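Local structure of beta-glucoside phosphorylase BglX (5VQE) at residues Y427-R432 with H446-E450. The protein probably cleaves beta-glucosides with phosphate as a glycoside hydrolase family 3 phosphorylase, and holds a 2-deoxy-2-fluoroglucose in its pocket. Residues are numbered along the deposited sequence; the frame is centred on the assembly and turned at random.
Sequences YLSEAR and HWFEE
The phenol ring of Y427 lies flat on the indole of W447, joining the loop that leads into helix 429-441 to the end of strand 444-447 within the beta-alpha-beta unit formed with strand 412-419. This unit stands at one margin of the mixed sheet, where 444-447 is the outermost strand, far from the sugar pocket. The two aromatic side chains run in opposite directions, an antiparallel overlap that brings the Y427 ring over the five-membered ring of W447 as a face-to-face stack, centroids 3.8 Å apart and planes only 10° from parallel. CE1 of Y427 sits 3.5 Å from CD2 of W447, at the ring fusion. In W447, CG is anti to the carbonyl carbon (chi1 -60°), and the indole reaches back toward the helix, where its far corner CH2 meets the first turn: O of A431 is 3.7 Å and CB of A431 4.1 Å from CH2 of W447. The backbone N of R432 lies at the indole edge, its CG near CZ2 of W447; its extended chain then carries the guanidinium beside Y427, its plane nearly perpendicular to the indole and NH2 at the edge of the phenol ring. K435, one turn further along the helix, adds a cation-pi contact to W447. With an alanine at W447, the Y427 ring is likely to lose its stacking partner and a gap to open beside A431. Past the strand end, the chain turns through a 3-10 segment that places E450 beside the W447 backbone, and OE1 of E450 accepts the N-H of W447, 2.9 Å from N of W447. The bend of E449 at chi2 curls its carboxylate toward Y427, whose OH donates to OE1 of E449 at 2.7 Å, meeting that oxygen on its anti side, 35° out of the carboxylate plane.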
loop_
_atom_site.group_PDB
_atom_site.type_symbol
_atom_site.label_atom_id
_atom_site.label_comp_id
_atom_site.label_asym_id
_atom_site.label_seq_id
_atom_site.Cartn_x
_atom_site.Cartn_y
_atom_site.Cartn_z
ATOM N N TYR A 427 14.528 15.799 13.299
ATOM C CA TYR A 427 15.294 14.639 12.859
ATOM C C TYR A 427 14.483 13.363 13.024
ATOM O O TYR A 427 13.887 13.123 14.081
ATOM C CB TYR A 427 16.618 14.535 13.620
ATOM C CG TYR A 427 17.549 15.693 13.331
ATOM C CD1 TYR A 427 18.064 15.892 12.063
ATOM C CD2 TYR A 427 17.906 16.591 14.328
ATOM C CE1 TYR A 427 18.906 16.953 11.795
ATOM C CE2 TYR A 427 18.749 17.655 14.067
ATOM C CZ TYR A 427 19.242 17.832 12.801
ATOM O OH TYR A 427 20.085 18.891 12.546
ATOM N N LEU A 428 14.459 12.556 11.970
ATOM C CA LEU A 428 13.799 11.261 12.017
ATOM C C LEU A 428 14.409 10.388 13.105
ATOM O O LEU A 428 15.631 10.341 13.278
ATOM C CB LEU A 428 13.935 10.556 10.669
ATOM C CG LEU A 428 13.326 11.246 9.456
ATOM C CD1 LEU A 428 13.924 10.672 8.180
ATOM C CD2 LEU A 428 11.825 11.075 9.454
ATOM N N SER A 429 13.550 9.673 13.833
ATOM C CA SER A 429 14.043 8.735 14.833
ATOM C C SER A 429 15.049 7.763 14.225
ATOM O O SER A 429 16.072 7.443 14.840
ATOM C CB SER A 429 12.867 7.981 15.454
ATOM O OG SER A 429 13.321 7.067 16.435
ATOM N N GLU A 430 14.795 7.302 12.999
ATOM C CA GLU A 430 15.685 6.313 12.405
ATOM C C GLU A 430 17.025 6.926 12.013
ATOM O O GLU A 430 18.047 6.229 12.014
ATOM C CB GLU A 430 15.014 5.667 11.196
ATOM C CG GLU A 430 13.904 4.696 11.556
ATOM C CD GLU A 430 12.648 5.382 12.032
ATOM O OE1 GLU A 430 12.441 6.570 11.704
ATOM O OE2 GLU A 430 11.869 4.725 12.748
ATOM N N ALA A 431 17.040 8.216 11.663
ATOM C CA ALA A 431 18.306 8.877 11.367
ATOM C C ALA A 431 19.092 9.156 12.642
ATOM O O ALA A 431 20.326 9.108 12.624
ATOM C CB ALA A 431 18.071 10.171 10.591
ATOM N N ARG A 432 18.400 9.459 13.748
ATOM C CA ARG A 432 19.075 9.571 15.039
ATOM C C ARG A 432 19.731 8.250 15.416
ATOM O O ARG A 432 20.893 8.215 15.842
ATOM C CB ARG A 432 18.086 9.991 16.127
ATOM C CG ARG A 432 17.608 11.435 16.057
ATOM C CD ARG A 432 16.846 11.800 17.338
ATOM N NE ARG A 432 16.201 13.110 17.270
ATOM C CZ ARG A 432 16.809 14.273 17.500
ATOM N NH1 ARG A 432 18.101 14.317 17.810
ATOM N NH2 ARG A 432 16.118 15.404 17.415
ATOM N N HIS A 446 28.529 14.884 12.986
ATOM C CA HIS A 446 27.700 16.056 13.211
ATOM C C HIS A 446 26.618 16.134 12.146
ATOM O O HIS A 446 26.813 15.701 11.006
ATOM C CB HIS A 446 28.513 17.356 13.166
ATOM C CG HIS A 446 29.487 17.510 14.289
ATOM N ND1 HIS A 446 30.741 16.940 14.270
ATOM C CD2 HIS A 446 29.394 18.178 15.463
ATOM C CE1 HIS A 446 31.378 17.250 15.386
ATOM N NE2 HIS A 446 30.583 17.999 16.126
ATOM N N TRP A 447 25.472 16.685 12.527
ATOM C CA TRP A 447 24.444 17.006 11.549
ATOM C C TRP A 447 24.897 18.182 10.686
ATOM O O TRP A 447 25.646 19.053 11.136
ATOM C CB TRP A 447 23.133 17.386 12.229
ATOM C CG TRP A 447 22.481 16.361 13.130
ATOM C CD1 TRP A 447 22.380 16.423 14.491
ATOM C CD2 TRP A 447 21.786 15.171 12.732
ATOM N NE1 TRP A 447 21.683 15.336 14.965
ATOM C CE2 TRP A 447 21.307 14.553 13.906
ATOM C CE3 TRP A 447 21.536 14.559 11.501
ATOM C CZ2 TRP A 447 20.596 13.359 13.886
ATOM C CZ3 TRP A 447 20.827 13.370 11.484
ATOM C CH2 TRP A 447 20.367 12.783 12.668
ATOM N N PHE A 448 24.401 18.216 9.447
ATOM C CA PHE A 448 24.692 19.331 8.547
ATOM C C PHE A 448 24.421 20.669 9.211
ATOM O O PHE A 448 25.163 21.638 9.012
ATOM C CB PHE A 448 23.842 19.209 7.287
ATOM C CG PHE A 448 24.115 20.273 6.258
ATOM C CD1 PHE A 448 23.284 21.375 6.139
ATOM C CD2 PHE A 448 25.201 20.168 5.410
ATOM C CE1 PHE A 448 23.533 22.355 5.188
ATOM C CE2 PHE A 448 25.460 21.143 4.466
ATOM C CZ PHE A 448 24.620 22.237 4.353
ATOM N N GLU A 449 23.340 20.745 9.984
ATOM C CA GLU A 449 22.907 21.998 10.574
ATOM C C GLU A 449 23.855 22.494 11.661
ATOM O O GLU A 449 23.792 23.676 12.017
ATOM C CB GLU A 449 21.491 21.824 11.137
ATOM C CG GLU A 449 20.390 21.622 10.065
ATOM C CD GLU A 449 20.457 20.274 9.334
ATOM O OE1 GLU A 449 20.864 19.257 9.942
ATOM O OE2 GLU A 449 20.096 20.236 8.136
ATOM N N GLU A 450 24.751 21.641 12.164
ATOM C CA GLU A 450 25.593 21.970 13.307
ATOM C C GLU A 450 26.933 22.583 12.938
ATOM O O GLU A 450 27.626 23.079 13.832
ATOM C CB GLU A 450 25.882 20.715 14.137
ATOM C CG GLU A 450 24.684 20.070 14.762
ATOM C CD GLU A 450 25.071 18.908 15.657
ATOM O OE1 GLU A 450 25.733 17.960 15.172
ATOM O OE2 GLU A 450 24.721 18.955 16.854
#